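Local atomic coordinates of lovastatin nonaketide synthase mokA (Monascus pilosus, PDB entry 6AD3), a protein that builds the nonaketide precursor of lovastatin (monacolin K) from malonyl units as an iterative type I polyketide synthase, here represented by its condensation domain. Residues 345-357 and 429-441. The protein carries 1 engineered substitution. Sequence-based numbering, arbitrary orientation.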
loop_
_atom_site.group_PDB
_atom_site.type_symbol
_atom_site.label_atom_id
_atom_site.label_comp_id
_atom_site.label_asym_id
_atom_site.label_seq_id
_atom_site.Cartn_x
_atom_site.Cartn_y
_atom_site.Cartn_z
ATOM N N SER A 345 -11.998 20.985 8.084
ATOM C CA SER A 345 -10.764 21.108 8.828
ATOM C C SER A 345 -9.761 21.969 8.084
ATOM O O SER A 345 -9.685 21.927 6.858
ATOM C CB SER A 345 -10.166 19.717 9.082
ATOM O OG SER A 345 -8.912 19.823 9.731
ATOM N N SER A 346 -8.969 22.729 8.829
ATOM C CA SER A 346 -7.881 23.504 8.246
ATOM C C SER A 346 -6.508 23.000 8.721
ATOM O O SER A 346 -5.491 23.615 8.435
ATOM C CB SER A 346 -8.042 24.990 8.577
ATOM O OG SER A 346 -8.099 25.161 9.964
ATOM N N ASP A 347 -6.490 21.866 9.429
ATOM C CA ASP A 347 -5.234 21.282 9.901
ATOM C C ASP A 347 -5.412 19.778 10.082
ATOM O O ASP A 347 -6.067 19.313 11.034
ATOM C CB ASP A 347 -4.773 21.946 11.198
ATOM C CG ASP A 347 -3.527 21.295 11.807
ATOM O OD1 ASP A 347 -2.831 20.476 11.156
ATOM O OD2 ASP A 347 -3.267 21.583 12.994
ATOM N N PHE A 348 -4.938 19.032 9.086
ATOM C CA PHE A 348 -4.990 17.588 9.155
ATOM C C PHE A 348 -3.852 17.008 8.350
ATOM O O PHE A 348 -3.225 17.715 7.553
ATOM C CB PHE A 348 -6.349 17.032 8.655
ATOM C CG PHE A 348 -6.703 17.410 7.236
ATOM C CD1 PHE A 348 -7.297 18.657 6.955
ATOM C CD2 PHE A 348 -6.384 16.569 6.149
ATOM C CE1 PHE A 348 -7.671 18.990 5.658
ATOM C CE2 PHE A 348 -6.732 16.922 4.856
ATOM C CZ PHE A 348 -7.314 18.154 4.605
ATOM N N SER A 349 -3.632 15.699 8.501
ATOM C CA SER A 349 -2.484 15.083 7.846
ATOM C C SER A 349 -2.884 13.982 6.895
ATOM O O SER A 349 -3.946 13.355 7.041
ATOM C CB SER A 349 -1.503 14.542 8.904
ATOM O OG SER A 349 -0.939 15.587 9.681
ATOM N N ILE A 350 -2.074 13.814 5.863
ATOM C CA ILE A 350 -2.279 12.763 4.894
ATOM C C ILE A 350 -1.025 11.913 4.834
ATOM O O ILE A 350 0.069 12.415 4.539
ATOM C CB ILE A 350 -2.558 13.328 3.491
ATOM C CG1 ILE A 350 -3.827 14.252 3.508
ATOM C CG2 ILE A 350 -2.712 12.163 2.485
ATOM C CD1 ILE A 350 -4.079 15.004 2.208
ATOM N N GLY A 351 -1.189 10.610 5.042
ATOM C CA GLY A 351 -0.098 9.677 4.866
ATOM C C GLY A 351 0.155 9.425 3.398
ATOM O O GLY A 351 -0.692 8.875 2.704
ATOM N N LEU A 352 1.310 9.863 2.918
ATOM C CA LEU A 352 1.691 9.639 1.534
ATOM C C LEU A 352 2.486 8.342 1.413
ATOM O O LEU A 352 3.485 8.137 2.125
ATOM C CB LEU A 352 2.512 10.824 1.018
ATOM C CG LEU A 352 3.159 10.675 -0.367
ATOM C CD1 LEU A 352 2.117 10.634 -1.466
ATOM C CD2 LEU A 352 4.150 11.799 -0.652
ATOM N N ALA A 353 1.937 7.384 0.686
ATOM C CA ALA A 353 2.631 6.128 0.508
ATOM C C ALA A 353 3.934 6.387 -0.238
ATOM O O ALA A 353 4.010 7.265 -1.132
ATOM C CB ALA A 353 1.749 5.124 -0.293
ATOM N N ASP A 354 4.994 5.670 0.154
ATOM C CA ASP A 354 6.264 5.768 -0.523
ATOM C C ASP A 354 6.918 4.388 -0.512
ATOM O O ASP A 354 6.864 3.698 0.496
ATOM C CB ASP A 354 7.178 6.790 0.165
ATOM C CG ASP A 354 8.449 7.009 -0.615
ATOM O OD1 ASP A 354 8.376 7.668 -1.675
ATOM O OD2 ASP A 354 9.498 6.536 -0.181
ATOM N N THR A 355 7.516 3.987 -1.619
ATOM C CA THR A 355 8.142 2.673 -1.689
ATOM C C THR A 355 9.328 2.489 -0.747
ATOM O O THR A 355 9.657 1.353 -0.395
ATOM C CB THR A 355 8.662 2.343 -3.088
ATOM O OG1 THR A 355 9.686 3.288 -3.444
ATOM C CG2 THR A 355 7.544 2.300 -4.117
ATOM N N ASN A 356 9.986 3.578 -0.386
ATOM C CA ASN A 356 11.216 3.528 0.407
ATOM C C ASN A 356 12.300 2.670 -0.286
ATOM O O ASN A 356 13.034 1.967 0.349
ATOM C CB ASN A 356 10.955 3.065 1.843
ATOM C CG ASN A 356 11.958 3.636 2.848
ATOM O OD1 ASN A 356 11.915 3.313 4.025
ATOM N ND2 ASN A 356 12.842 4.484 2.389
ATOM N N ARG A 357 12.336 2.728 -1.605
ATOM C CA ARG A 357 13.383 2.087 -2.371
ATOM C C ARG A 357 14.111 3.191 -3.127
ATOM O O ARG A 357 13.540 3.829 -3.978
ATOM C CB ARG A 357 12.775 1.083 -3.333
ATOM C CG ARG A 357 12.133 -0.111 -2.653
ATOM C CD ARG A 357 11.281 -0.884 -3.628
ATOM N NE ARG A 357 10.437 -1.921 -3.045
ATOM C CZ ARG A 357 10.698 -3.220 -3.117
ATOM N NH1 ARG A 357 11.794 -3.640 -3.707
ATOM N NH2 ARG A 357 9.867 -4.104 -2.600
ATOM N N PRO A 429 -9.827 6.203 15.713
ATOM C CA PRO A 429 -9.072 6.661 14.550
ATOM C C PRO A 429 -7.615 6.212 14.607
ATOM O O PRO A 429 -7.034 6.049 15.682
ATOM C CB PRO A 429 -9.201 8.185 14.610
ATOM C CG PRO A 429 -10.260 8.465 15.622
ATOM C CD PRO A 429 -10.242 7.320 16.575
ATOM N N ALA A 430 -7.017 6.072 13.443
ATOM C CA ALA A 430 -5.602 5.808 13.328
ATOM C C ALA A 430 -4.793 6.885 14.036
ATOM O O ALA A 430 -5.171 8.033 14.036
ATOM C CB ALA A 430 -5.218 5.738 11.885
ATOM N N PRO A 431 -3.613 6.513 14.580
ATOM C CA PRO A 431 -2.708 7.544 15.134
ATOM C C PRO A 431 -2.167 8.491 14.103
ATOM O O PRO A 431 -1.785 8.061 13.007
ATOM C CB PRO A 431 -1.561 6.755 15.723
ATOM C CG PRO A 431 -1.689 5.360 15.241
ATOM C CD PRO A 431 -3.054 5.161 14.645
ATOM N N LEU A 432 -2.164 9.776 14.456
ATOM C CA LEU A 432 -1.419 10.849 13.734
ATOM C C LEU A 432 -2.056 11.316 12.438
ATOM O O LEU A 432 -2.185 12.508 12.192
ATOM C CB LEU A 432 0.040 10.470 13.466
ATOM C CG LEU A 432 0.939 11.627 13.089
ATOM C CD1 LEU A 432 1.074 12.616 14.246
ATOM C CD2 LEU A 432 2.272 11.141 12.620
ATOM N N PHE A 433 -2.417 10.383 11.574
ATOM C CA PHE A 433 -3.137 10.750 10.359
ATOM C C PHE A 433 -4.229 9.744 10.084
ATOM O O PHE A 433 -4.061 8.562 10.394
ATOM C CB PHE A 433 -2.187 10.856 9.144
ATOM C CG PHE A 433 -1.286 9.655 8.942
ATOM C CD1 PHE A 433 -0.127 9.496 9.703
ATOM C CD2 PHE A 433 -1.601 8.655 8.008
ATOM C CE1 PHE A 433 0.693 8.394 9.532
ATOM C CE2 PHE A 433 -0.791 7.553 7.863
ATOM C CZ PHE A 433 0.360 7.414 8.620
ATOM N N GLN A 434 -5.325 10.210 9.464
ATOM C CA GLN A 434 -6.508 9.363 9.263
ATOM C C GLN A 434 -6.877 9.252 7.781
ATOM O O GLN A 434 -7.814 8.559 7.431
ATOM C CB GLN A 434 -7.711 9.899 10.044
ATOM C CG GLN A 434 -7.486 9.888 11.556
ATOM C CD GLN A 434 -6.612 11.021 12.072
ATOM O OE1 GLN A 434 -6.783 12.202 11.721
ATOM N NE2 GLN A 434 -5.663 10.669 12.924
ATOM N N ALA A 435 -6.093 9.896 6.942
ATOM C CA ALA A 435 -6.219 9.807 5.499
ATOM C C ALA A 435 -4.891 9.345 4.893
ATOM O O ALA A 435 -3.811 9.804 5.296
ATOM C CB ALA A 435 -6.559 11.177 4.930
ATOM N N VAL A 436 -4.983 8.531 3.843
ATOM C CA VAL A 436 -3.804 8.077 3.103
ATOM C C VAL A 436 -4.019 8.308 1.612
ATOM O O VAL A 436 -5.131 8.135 1.105
ATOM C CB VAL A 436 -3.521 6.579 3.377
ATOM C CG1 VAL A 436 -2.533 5.973 2.371
ATOM C CG2 VAL A 436 -3.007 6.382 4.798
ATOM N N PHE A 437 -2.906 8.579 0.922
ATOM C CA PHE A 437 -2.835 8.720 -0.509
ATOM C C PHE A 437 -1.712 7.823 -1.031
ATOM O O PHE A 437 -0.545 7.945 -0.620
ATOM C CB PHE A 437 -2.544 10.174 -0.892
ATOM C CG PHE A 437 -2.442 10.403 -2.404
ATOM C CD1 PHE A 437 -3.562 10.308 -3.196
ATOM C CD2 PHE A 437 -1.232 10.661 -3.020
ATOM C CE1 PHE A 437 -3.494 10.496 -4.571
ATOM C CE2 PHE A 437 -1.176 10.946 -4.386
ATOM C CZ PHE A 437 -2.295 10.840 -5.159
ATOM N N ASP A 438 -2.045 6.936 -1.950
ATOM C CA ASP A 438 -1.071 5.972 -2.483
ATOM C C ASP A 438 -1.152 5.964 -3.991
ATOM O O ASP A 438 -2.151 5.507 -4.572
ATOM C CB ASP A 438 -1.355 4.576 -1.913
ATOM C CG ASP A 438 -0.345 3.506 -2.381
ATOM O OD1 ASP A 438 0.351 3.753 -3.361
ATOM O OD2 ASP A 438 -0.189 2.487 -1.653
ATOM N N TYR A 439 -0.100 6.492 -4.632
ATOM C CA TYR A 439 -0.066 6.645 -6.085
ATOM C C TYR A 439 1.118 5.849 -6.633
ATOM O O TYR A 439 2.228 5.907 -6.093
ATOM C CB TYR A 439 0.104 8.125 -6.435
ATOM C CG TYR A 439 0.477 8.430 -7.868
ATOM C CD1 TYR A 439 1.783 8.296 -8.319
ATOM C CD2 TYR A 439 -0.480 8.853 -8.761
ATOM C CE1 TYR A 439 2.135 8.625 -9.621
ATOM C CE2 TYR A 439 -0.126 9.234 -10.059
ATOM C CZ TYR A 439 1.200 9.140 -10.457
ATOM O OH TYR A 439 1.534 9.416 -11.782
ATOM N N LYS A 440 0.842 5.069 -7.646
ATOM C CA LYS A 440 1.887 4.357 -8.383
ATOM C C LYS A 440 1.728 4.470 -9.904
ATOM O O LYS A 440 0.623 4.681 -10.415
ATOM C CB LYS A 440 1.932 2.906 -7.932
ATOM C CG LYS A 440 0.845 2.041 -8.538
ATOM C CD LYS A 440 0.932 0.614 -8.040
ATOM C CE LYS A 440 -0.215 -0.185 -8.670
ATOM N NZ LYS A 440 -0.185 -1.596 -8.311
ATOM N N GLN A 441 2.879 4.446 -10.610
ATOM C CA GLN A 441 2.942 4.696 -12.045
ATOM C C GLN A 441 3.484 3.535 -12.896
ATOM O O GLN A 441 3.613 3.673 -14.090
ATOM C CB GLN A 441 3.889 5.872 -12.265
ATOM C CG GLN A 441 3.258 7.106 -12.749
ATOM C CD GLN A 441 4.322 8.150 -13.106
ATOM O OE1 GLN A 441 4.240 8.788 -14.126
ATOM N NE2 GLN A 441 5.338 8.280 -12.260
HETATM O O HOH W 1 -5.888 12.972 8.788
HETATM O O HOH W 2 -5.103 14.505 10.976
HETATM O O HOH W 3 -2.572 15.182 12.312
HETATM O O HOH W 4 2.312 7.486 -3.265
#
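The amide of Gly351 donates to Ala435 O at 2.8 Å. Phe437 then grips the other strand at both its polar backbone atoms: its N reaches Gly351 O at 2.9 Å, and its O receives Ala353 N at 174°. This is the register of a parallel pair, with axes of strands 348-354 and 435-440 twisted by 30°. Where the direct pairing ends, water takes over. One water joins Ala353 O to Tyr439 N; at the other end, a second accepts from Gln434 N and lies within bonding distance of Ser349 O, and a third accepts from Ser349 N close to Gln434 OE1, which also accepts from Leu277 N.

From the same face of the sheet, and with like first torsions, Leu352 and Phe437 extend alongside each other; Leu352 CD1 meets the ring edge at CD2 of Phe437, 3.7 Å away, while Ile350 CG2 packs on Phe437 CB. On the other face Phe433, its CG between the backbone N and the carbonyl carbon (chi1 51°), brings its ring against glycine backbone, CD2 lying 3.6 Å from Gly351 CA; Val436 CG2 meets the ring's edge. Ala353 CB abuts the carboxylate carbon CG of Asp438 at 3.4 Å, and that carboxylate forms a salt bridge with Arg461.

Both strands are interior to the mixed sheet running from 301-307 to 371-377, in the C-terminal half of the domain, consistent with the two-lobed, chloramphenicol-acetyltransferase-like condensation fold: 348-354 pairs onward with antiparallel 371-377, 435-440 lies beside parallel 468-473, and helix 327-343 covers Phe437 through Tyr331 and Leu332.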